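Local coordinates for putative type VI secretion protein (Escherichia coli, PDB 6SK0), which forms the trimeric VgrG spike at the tip of the type VI secretion system, probably puncturing target membranes and carrying a phospholipase effector, at residues 495-498 / 499-503; 538-542 / 543-547; 644-647 / 648-651; 577-580 / 581-585. All coordinates share one frame; numbering follows the deposited sequence.

Interaction 1: 495-498 / 499-503; sequences VIRT and PANNK
Arg497 and Asn501 meet across a type I beta turn, Thr498 to Asn501, which begins the reversal from strand 493-497 into strand 503-507. Arg497 NH1 gives a hydrogen bond to Asn501 OD1 at 2.9 Å, and the oxygen lies almost exactly in the guanidinium plane, at its edge. On the amide side the fit is less regular: the donor is tilted from the carbonyl plane, and the two flat groups stand 45° apart. The arginine gets there by a bend at its third torsion (chi3 82°), which curls the chain back over the turn until NH2 lies 3.7 Å from Pro499 CA. In the backbone, Asn501 N bonds to Thr498 O at 2.9 Å and closes the turn, while Thr498 N reaches Asn502 O at 2.8 Å. Thr498 OG1 accepts a weak bond from Asn502 N at 3.0 Å. Arg497 and Lys503 form an antiparallel non-hydrogen-bonded pair, their side chains on one face of the hairpin, CG of Arg497 4.1 Å from CB of Lys503. Farther out, Glu520 takes Asn501 ND2, and Asp508 OD1 of the second subunit makes weak hydrogen bonds with Thr498 OG1 and Ala500 N.

Interaction 2: 538-542 / 543-547; sequences ELRGE and GAELR
Glu545 OE1 is gripped by two groups: Arg540 NH1 at 2.7 Å and, from the neighbouring strand 525-529, the side-chain amide ND2 of Asn528. The other carboxylate oxygen, Glu545 OE2, takes Arg540 NH2 at 3.1 Å through its syn lone pair, making the salt bridge an end-on, two-nitrogen grip with one nitrogen to each oxygen. Both oxygens lie close to the guanidinium plane, at its edge, yet the carboxylate is turned 34° against it, and NH1 meets OE1 on the syn side but out of the carboxylate plane. The side chains approach at about a right angle. Glu545 sends CG away from its own backbone N (chi1 -177°) and stays extended, whereas Arg540 bends at chi3 (-59°) to bring its end round. The bridge thus spans the corner at Glu542 and Gly543, where the strands on either side belong to different sheets or faces. A classic beta bulge sets Arg540 and Gly541 together opposite the single residue Asn532, just before the corner. Beyond the corner, residues 543-547 pair in parallel with a strand of the third subunit, while Arg540 NE bonds to Gly572 O of the second subunit. A buried arginine held through NE by a carbonyl and through both terminal nitrogens by a carboxylate probably has little freedom to rotate, and the ion pair probably offsets the cost of burying both charges at the trimer interface.

Interaction 3: 644-647 / 648-651; sequences IASG and SESV
Ile644 and Val651 pack at the buried end of this reversal, between strands 642-646 and 651-655 of the intertwined three-chain beta-helix of the spike. The methyl CG2 of Ile644 meets CG1 of Val651 at 4.0 Å, the two side chains crossing at about a right angle. CG1 of the valine faces Ile644, while its CG2 comes to 3.8 Å from Ser646 N and 3.9 Å from Ser646 CB. Ile644, Ala645, Ser646 and Val651 also pair in parallel with strands of the second and third subunits. Beside this apolar patch, Ser646 swings its hydroxyl to the side opposite its own backbone N (chi1 179°), into the bend of the chain. There OG accepts a bond from Glu649 N at 3.0 Å, a weak one with an angle of 134° at the hydrogen; its stronger partner is the backbone oxygen of Arg640 in the second subunit. The outer side is looser: Ser648 lies exposed at the bend, and within these two segments its side chain meets the adjoining Gly647 carbonyl. Glu649, by contrast, turns its end away from the strand, its carboxylate making salt bridges to Arg613 and to Arg640 of the second subunit. Since Arg640 supplies a carbonyl to Ser646 and a guanidinium to Glu649, polar groups on both parts of the bend answer to one residue of another chain, and the shape of this bend is probably tied to trimer assembly.

Interaction 4: 577-580 / 581-585; sequences MDEA and IRQLE
Glu579 and Arg582 form a salt bridge one turn apart in the first turns of helix 578-600, for which Met577 occupies the N-cap position. Their side chains meet at about a right angle, and the arginine grips side-on: NE and NH2 both reach the same oxygen, Glu579 OE1, at 2.7 and 3.0 Å. That oxygen sits at the guanidinium edge, close to its plane, but the carboxylate is turned by 52°, and both nitrogens come to OE1 from the same face of the carboxylate. A bend at the second torsion of Glu579 (chi2 40°) and another at chi3 of Arg582 fold the two chains together. One face of the guanidinium is turned to Asp578 O, which lies 3.5 Å from its plane, opposite its centre. That carbonyl also accepts the helical bond from Arg582 N, so the arginine touches Asp578 O with backbone and side chain alike.

On another side of the helix, Met577 and Ile581 also cross at roughly a right angle. Met577 chi1 (51°) sets CG between its backbone N and carbonyl carbon, against the end of Ile581, and the methionine side chain also packs on Leu627 of strand 626-629. Glu579, Ala580 and Gln583 touch His629 of the same strand, so this end of the helix rests on the short parallel sheet. Farther along, Leu584 packs on Val637 of the third subunit and Arg643 of the second. At the apolar crossing, Met577 CG comes to 3.6 Å from Ile581 CD1.

Running from the N terminus, the four contacts come in series, and none nests in or crosses another. Interaction 1 closes a short reversal at the outermost strand, within this chain, of the antiparallel sheet, and interaction 2 spans a corner in strand 539-548 of the same sheet, their centres about 19 Å apart. Interaction 4 comes next, linking successive turns of helix 578-600 where it starts against the parallel sheet of 559-563 and 626-629. Interaction 3 is last, closing another short reversal in the beta-helix beyond the helices, its centre about 21 Å from that of interaction 4. Residues of the second subunit touch all four, so each contact lies where this chain meets its partner subunits.

Interaction 1: 495-498 / 499-503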
loop_
_atom_site.group_PDB
_atom_site.type_symbol
_atom_site.label_atom_id
_atom_site.label_comp_id
_atom_site.label_asym_id
_atom_site.label_seq_id
_atom_site.Cartn_x
_atom_site.Cartn_y
_atom_site.Cartn_z
ATOM N N VAL A 495 -39.181 -23.612 12.131
ATOM C CA VAL A 495 -37.887 -24.169 12.496
ATOM C C VAL A 495 -37.783 -25.581 11.947
ATOM O O VAL A 495 -38.627 -26.433 12.248
ATOM C CB VAL A 495 -37.671 -24.170 14.016
ATOM C CG1 VAL A 495 -36.232 -24.504 14.334
ATOM C CG2 VAL A 495 -38.044 -22.825 14.605
ATOM N N ILE A 496 -36.750 -25.825 11.150
ATOM C CA ILE A 496 -36.311 -27.167 10.797
ATOM C C ILE A 496 -35.114 -27.471 11.687
ATOM O O ILE A 496 -33.979 -27.123 11.357
ATOM C CB ILE A 496 -35.954 -27.276 9.315
ATOM C CG1 ILE A 496 -37.166 -26.936 8.454
ATOM C CG2 ILE A 496 -35.422 -28.659 8.994
ATOM C CD1 ILE A 496 -36.919 -27.106 6.982
ATOM N N ARG A 497 -35.361 -28.104 12.827
ATOM C CA ARG A 497 -34.327 -28.373 13.812
ATOM C C ARG A 497 -34.075 -29.869 13.893
ATOM O O ARG A 497 -35.018 -30.657 14.011
ATOM C CB ARG A 497 -34.719 -27.827 15.185
ATOM C CG ARG A 497 -33.547 -27.597 16.109
ATOM C CD ARG A 497 -33.978 -27.556 17.557
ATOM N NE ARG A 497 -34.137 -28.894 18.118
ATOM C CZ ARG A 497 -33.169 -29.571 18.729
ATOM N NH1 ARG A 497 -31.963 -29.039 18.861
ATOM N NH2 ARG A 497 -33.408 -30.782 19.207
ATOM N N THR A 498 -32.824 -30.248 13.823
ATOM C CA THR A 498 -32.426 -31.630 14.008
ATOM C C THR A 498 -32.061 -31.870 15.464
ATOM O O THR A 498 -31.858 -30.923 16.225
ATOM C CB THR A 498 -31.243 -31.962 13.103
ATOM O OG1 THR A 498 -30.041 -31.411 13.656
ATOM C CG2 THR A 498 -31.461 -31.423 11.711
ATOM N N PRO A 499 -32.000 -33.131 15.898
ATOM C CA PRO A 499 -31.600 -33.397 17.289
ATOM C C PRO A 499 -30.220 -32.872 17.640
ATOM O O PRO A 499 -29.971 -32.547 18.807
ATOM C CB PRO A 499 -31.662 -34.926 17.378
ATOM C CG PRO A 499 -32.664 -35.306 16.365
ATOM C CD PRO A 499 -32.496 -34.348 15.234
ATOM N N ALA A 500 -29.316 -32.772 16.671
ATOM C CA ALA A 500 -27.995 -32.212 16.909
ATOM C C ALA A 500 -27.985 -30.694 16.881
ATOM O O ALA A 500 -26.907 -30.099 16.931
ATOM C CB ALA A 500 -27.001 -32.748 15.880
ATOM N N ASN A 501 -29.156 -30.066 16.799
ATOM C CA ASN A 501 -29.320 -28.620 16.742
ATOM C C ASN A 501 -28.770 -28.007 15.458
ATOM O O ASN A 501 -28.403 -26.833 15.443
ATOM C CB ASN A 501 -28.701 -27.929 17.963
ATOM C CG ASN A 501 -29.430 -26.662 18.343
ATOM O OD1 ASN A 501 -30.648 -26.575 18.221
ATOM N ND2 ASN A 501 -28.686 -25.663 18.801
ATOM N N ASN A 502 -28.696 -28.773 14.376
ATOM C CA ASN A 502 -28.672 -28.169 13.053
ATOM C C ASN A 502 -30.044 -27.582 12.788
ATOM O O ASN A 502 -31.047 -28.299 12.827
ATOM C CB ASN A 502 -28.330 -29.191 11.976
ATOM C CG ASN A 502 -26.941 -29.729 12.108
ATOM O OD1 ASN A 502 -26.700 -30.897 11.849
ATOM N ND2 ASN A 502 -26.013 -28.883 12.510
ATOM N N LYS A 503 -30.107 -26.285 12.548
ATOM C CA LYS A 503 -31.402 -25.651 12.397
ATOM C C LYS A 503 -31.414 -24.761 11.170
ATOM O O LYS A 503 -30.408 -24.155 10.801
ATOM C CB LYS A 503 -31.782 -24.844 13.641
ATOM C CG LYS A 503 -30.773 -23.807 14.034
ATOM C CD LYS A 503 -31.272 -22.973 15.192
ATOM C CE LYS A 503 -31.643 -23.841 16.373
ATOM N NZ LYS A 503 -32.165 -23.020 17.494
#

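Interaction 2: 538-542 / 543-547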
loop_
_atom_site.group_PDB
_atom_site.type_symbol
_atom_site.label_atom_id
_atom_site.label_comp_id
_atom_site.label_asym_id
_atom_site.label_seq_id
_atom_site.Cartn_x
_atom_site.Cartn_y
_atom_site.Cartn_z
ATOM N N GLU A 538 -33.018 -10.497 21.228
ATOM C CA GLU A 538 -32.675 -9.099 21.047
ATOM C C GLU A 538 -31.832 -8.946 19.790
ATOM O O GLU A 538 -30.986 -9.793 19.491
ATOM C CB GLU A 538 -31.924 -8.559 22.261
ATOM C CG GLU A 538 -32.778 -8.447 23.506
ATOM C CD GLU A 538 -34.165 -7.903 23.220
ATOM O OE1 GLU A 538 -34.286 -6.688 22.961
ATOM O OE2 GLU A 538 -35.136 -8.689 23.255
ATOM N N LEU A 539 -32.070 -7.867 19.058
ATOM C CA LEU A 539 -31.359 -7.629 17.813
ATOM C C LEU A 539 -29.861 -7.556 18.062
ATOM O O LEU A 539 -29.390 -6.734 18.849
ATOM C CB LEU A 539 -31.855 -6.339 17.168
ATOM C CG LEU A 539 -31.124 -5.924 15.892
ATOM C CD1 LEU A 539 -31.421 -6.887 14.758
ATOM C CD2 LEU A 539 -31.490 -4.509 15.504
ATOM N N ARG A 540 -29.115 -8.436 17.409
ATOM C CA ARG A 540 -27.666 -8.392 17.471
ATOM C C ARG A 540 -27.036 -7.939 16.166
ATOM O O ARG A 540 -25.809 -7.860 16.085
ATOM C CB ARG A 540 -27.102 -9.758 17.882
ATOM C CG ARG A 540 -27.526 -10.914 17.025
ATOM C CD ARG A 540 -26.863 -12.192 17.487
ATOM N NE ARG A 540 -25.409 -12.105 17.436
ATOM C CZ ARG A 540 -24.678 -12.423 16.375
ATOM N NH1 ARG A 540 -25.261 -12.858 15.270
ATOM N NH2 ARG A 540 -23.362 -12.306 16.419
ATOM N N GLY A 541 -27.834 -7.619 15.158
ATOM C CA GLY A 541 -27.298 -7.159 13.899
ATOM C C GLY A 541 -28.289 -7.257 12.765
ATOM O O GLY A 541 -29.177 -8.108 12.778
ATOM N N GLU A 542 -28.150 -6.387 11.780
ATOM C CA GLU A 542 -29.011 -6.390 10.614
ATOM C C GLU A 542 -28.186 -6.680 9.376
ATOM O O GLU A 542 -27.122 -6.093 9.172
ATOM C CB GLU A 542 -29.739 -5.060 10.450
ATOM C CG GLU A 542 -30.532 -4.639 11.666
ATOM C CD GLU A 542 -30.934 -3.184 11.608
ATOM O OE1 GLU A 542 -31.922 -2.866 10.913
ATOM O OE2 GLU A 542 -30.255 -2.353 12.249
ATOM N N GLY A 543 -28.695 -7.584 8.542
ATOM C CA GLY A 543 -28.063 -7.928 7.289
ATOM C C GLY A 543 -27.705 -9.400 7.250
ATOM O O GLY A 543 -28.459 -10.251 7.734
ATOM N N ALA A 544 -26.550 -9.691 6.672
ATOM C CA ALA A 544 -26.098 -11.054 6.460
ATOM C C ALA A 544 -24.837 -11.279 7.272
ATOM O O ALA A 544 -23.869 -10.521 7.152
ATOM C CB ALA A 544 -25.852 -11.325 4.979
ATOM N N GLU A 545 -24.852 -12.307 8.102
ATOM C CA GLU A 545 -23.695 -12.680 8.897
ATOM C C GLU A 545 -23.322 -14.118 8.583
ATOM O O GLU A 545 -24.141 -15.028 8.738
ATOM C CB GLU A 545 -23.958 -12.508 10.389
ATOM C CG GLU A 545 -22.745 -12.814 11.237
ATOM C CD GLU A 545 -23.082 -13.031 12.696
ATOM O OE1 GLU A 545 -24.104 -13.678 12.986
ATOM O OE2 GLU A 545 -22.323 -12.555 13.556
ATOM N N LEU A 546 -22.101 -14.312 8.130
ATOM C CA LEU A 546 -21.490 -15.623 8.023
ATOM C C LEU A 546 -20.422 -15.699 9.100
ATOM O O LEU A 546 -19.442 -14.949 9.061
ATOM C CB LEU A 546 -20.906 -15.844 6.635
ATOM C CG LEU A 546 -20.402 -17.254 6.373
ATOM C CD1 LEU A 546 -21.539 -18.256 6.503
ATOM C CD2 LEU A 546 -19.761 -17.321 5.008
ATOM N N ARG A 547 -20.620 -16.574 10.070
ATOM C CA ARG A 547 -19.773 -16.579 11.246
ATOM C C ARG A 547 -19.455 -18.000 11.673
ATOM O O ARG A 547 -20.244 -18.922 11.472
ATOM C CB ARG A 547 -20.426 -15.821 12.392
ATOM C CG ARG A 547 -21.781 -16.344 12.760
ATOM C CD ARG A 547 -21.914 -16.471 14.240
ATOM N NE ARG A 547 -21.046 -17.499 14.790
ATOM C CZ ARG A 547 -19.991 -17.256 15.557
ATOM N NH1 ARG A 547 -19.265 -18.258 16.020
ATOM N NH2 ARG A 547 -19.663 -16.013 15.863
#

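Interaction 3: 644-647 / 648-651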
loop_
_atom_site.group_PDB
_atom_site.type_symbol
_atom_site.label_atom_id
_atom_site.label_comp_id
_atom_site.label_asym_id
_atom_site.label_seq_id
_atom_site.Cartn_x
_atom_site.Cartn_y
_atom_site.Cartn_z
ATOM N N ILE A 644 0.886 -6.681 0.997
ATOM C CA ILE A 644 0.279 -6.452 -0.297
ATOM C C ILE A 644 1.345 -6.811 -1.315
ATOM O O ILE A 644 2.392 -6.159 -1.381
ATOM C CB ILE A 644 -0.196 -5.005 -0.457
ATOM C CG1 ILE A 644 -1.381 -4.741 0.468
ATOM C CG2 ILE A 644 -0.572 -4.717 -1.882
ATOM C CD1 ILE A 644 -1.004 -4.114 1.745
ATOM N N ALA A 645 1.105 -7.860 -2.087
ATOM C CA ALA A 645 2.152 -8.391 -2.939
ATOM C C ALA A 645 1.600 -8.824 -4.284
ATOM O O ALA A 645 0.622 -9.571 -4.352
ATOM C CB ALA A 645 2.865 -9.564 -2.263
ATOM N N SER A 646 2.236 -8.349 -5.343
ATOM C CA SER A 646 2.056 -8.879 -6.682
ATOM C C SER A 646 3.286 -9.703 -7.022
ATOM O O SER A 646 4.404 -9.181 -7.024
ATOM C CB SER A 646 1.846 -7.767 -7.706
ATOM O OG SER A 646 1.697 -8.320 -8.994
ATOM N N GLY A 647 3.078 -10.986 -7.307
ATOM C CA GLY A 647 4.204 -11.864 -7.557
ATOM C C GLY A 647 4.936 -11.554 -8.847
ATOM O O GLY A 647 6.165 -11.592 -8.894
ATOM N N SER A 648 4.199 -11.245 -9.905
ATOM C CA SER A 648 4.789 -11.048 -11.216
ATOM C C SER A 648 4.533 -9.676 -11.800
ATOM O O SER A 648 5.159 -9.324 -12.801
ATOM C CB SER A 648 4.265 -12.099 -12.203
ATOM O OG SER A 648 4.560 -13.401 -11.757
ATOM N N GLU A 649 3.643 -8.897 -11.214
ATOM C CA GLU A 649 3.226 -7.646 -11.815
ATOM C C GLU A 649 3.412 -6.526 -10.815
ATOM O O GLU A 649 4.146 -6.671 -9.839
ATOM C CB GLU A 649 1.779 -7.731 -12.292
ATOM C CG GLU A 649 1.569 -8.827 -13.299
ATOM C CD GLU A 649 0.426 -8.557 -14.247
ATOM O OE1 GLU A 649 -0.532 -7.862 -13.859
ATOM O OE2 GLU A 649 0.491 -9.036 -15.393
ATOM N N SER A 650 2.786 -5.397 -11.067
ATOM C CA SER A 650 3.029 -4.220 -10.264
ATOM C C SER A 650 1.971 -4.042 -9.186
ATOM O O SER A 650 0.839 -4.509 -9.307
ATOM C CB SER A 650 3.092 -2.980 -11.148
ATOM O OG SER A 650 4.309 -2.952 -11.857
ATOM N N VAL A 651 2.366 -3.371 -8.122
ATOM C CA VAL A 651 1.445 -2.861 -7.123
ATOM C C VAL A 651 1.258 -1.383 -7.409
ATOM O O VAL A 651 2.223 -0.612 -7.402
ATOM C CB VAL A 651 1.967 -3.104 -5.700
ATOM C CG1 VAL A 651 1.084 -2.419 -4.688
ATOM C CG2 VAL A 651 2.065 -4.596 -5.423
#

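Interaction 4: 577-580 / 581-585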
loop_
_atom_site.group_PDB
_atom_site.type_symbol
_atom_site.label_atom_id
_atom_site.label_comp_id
_atom_site.label_asym_id
_atom_site.label_seq_id
_atom_site.Cartn_x
_atom_site.Cartn_y
_atom_site.Cartn_z
ATOM N N MET A 577 -21.306 -3.287 -10.971
ATOM C CA MET A 577 -20.184 -2.669 -10.276
ATOM C C MET A 577 -19.856 -1.312 -10.877
ATOM O O MET A 577 -18.688 -0.961 -11.058
ATOM C CB MET A 577 -18.961 -3.583 -10.305
ATOM C CG MET A 577 -18.603 -4.080 -11.690
ATOM S SD MET A 577 -16.966 -4.811 -11.774
ATOM C CE MET A 577 -17.257 -6.387 -10.986
ATOM N N ASP A 578 -20.888 -0.523 -11.175
ATOM C CA ASP A 578 -20.684 0.738 -11.881
ATOM C C ASP A 578 -19.804 1.697 -11.091
ATOM O O ASP A 578 -18.897 2.314 -11.653
ATOM C CB ASP A 578 -22.034 1.376 -12.199
ATOM C CG ASP A 578 -22.729 0.705 -13.357
ATOM O OD1 ASP A 578 -22.649 -0.536 -13.477
ATOM O OD2 ASP A 578 -23.386 1.415 -14.143
ATOM N N GLU A 579 -20.042 1.830 -9.789
ATOM C CA GLU A 579 -19.221 2.735 -8.997
ATOM C C GLU A 579 -17.803 2.198 -8.840
ATOM O O GLU A 579 -16.832 2.959 -8.918
ATOM C CB GLU A 579 -19.868 2.981 -7.638
ATOM C CG GLU A 579 -19.174 4.044 -6.801
ATOM C CD GLU A 579 -18.708 5.251 -7.608
ATOM O OE1 GLU A 579 -19.523 5.836 -8.350
ATOM O OE2 GLU A 579 -17.525 5.620 -7.491
ATOM N N ALA A 580 -17.663 0.890 -8.640
ATOM C CA ALA A 580 -16.335 0.296 -8.586
ATOM C C ALA A 580 -15.602 0.469 -9.911
ATOM O O ALA A 580 -14.393 0.717 -9.933
ATOM C CB ALA A 580 -16.434 -1.180 -8.210
ATOM N N ILE A 581 -16.323 0.353 -11.024
ATOM C CA ILE A 581 -15.702 0.537 -12.327
ATOM C C ILE A 581 -15.279 1.986 -12.515
ATOM O O ILE A 581 -14.212 2.265 -13.067
ATOM C CB ILE A 581 -16.649 0.068 -13.445
ATOM C CG1 ILE A 581 -16.656 -1.456 -13.526
ATOM C CG2 ILE A 581 -16.238 0.656 -14.780
ATOM C CD1 ILE A 581 -17.720 -1.998 -14.429
ATOM N N ARG A 582 -16.105 2.928 -12.065
ATOM C CA ARG A 582 -15.708 4.327 -12.102
ATOM C C ARG A 582 -14.431 4.550 -11.308
ATOM O O ARG A 582 -13.539 5.275 -11.752
ATOM C CB ARG A 582 -16.830 5.212 -11.571
ATOM C CG ARG A 582 -17.869 5.570 -12.605
ATOM C CD ARG A 582 -18.851 6.598 -12.078
ATOM N NE ARG A 582 -19.741 6.035 -11.069
ATOM C CZ ARG A 582 -20.813 5.302 -11.343
ATOM N NH1 ARG A 582 -21.133 5.034 -12.601
ATOM N NH2 ARG A 582 -21.562 4.830 -10.359
ATOM N N GLN A 583 -14.322 3.916 -10.140
ATOM C CA GLN A 583 -13.098 4.032 -9.355
ATOM C C GLN A 583 -11.901 3.454 -10.099
ATOM O O GLN A 583 -10.828 4.062 -10.125
ATOM C CB GLN A 583 -13.267 3.348 -8.001
ATOM C CG GLN A 583 -14.215 4.057 -7.062
ATOM C CD GLN A 583 -13.952 5.542 -6.992
ATOM O OE1 GLN A 583 -14.833 6.357 -7.241
ATOM N NE2 GLN A 583 -12.735 5.900 -6.654
ATOM N N LEU A 584 -12.068 2.279 -10.706
ATOM C CA LEU A 584 -10.971 1.670 -11.450
ATOM C C LEU A 584 -10.527 2.559 -12.605
ATOM O O LEU A 584 -9.327 2.761 -12.819
ATOM C CB LEU A 584 -11.378 0.293 -11.967
ATOM C CG LEU A 584 -11.629 -0.801 -10.933
ATOM C CD1 LEU A 584 -12.344 -1.964 -11.577
ATOM C CD2 LEU A 584 -10.337 -1.252 -10.274
ATOM N N GLU A 585 -11.485 3.110 -13.347
ATOM C CA GLU A 585 -11.149 3.968 -14.476
ATOM C C GLU A 585 -10.489 5.255 -14.015
ATOM O O GLU A 585 -9.547 5.733 -14.649
ATOM C CB GLU A 585 -12.399 4.280 -15.290
ATOM C CG GLU A 585 -12.981 3.076 -15.973
ATOM C CD GLU A 585 -14.413 3.291 -16.382
ATOM O OE1 GLU A 585 -14.798 2.807 -17.465
ATOM O OE2 GLU A 585 -15.158 3.946 -15.621
#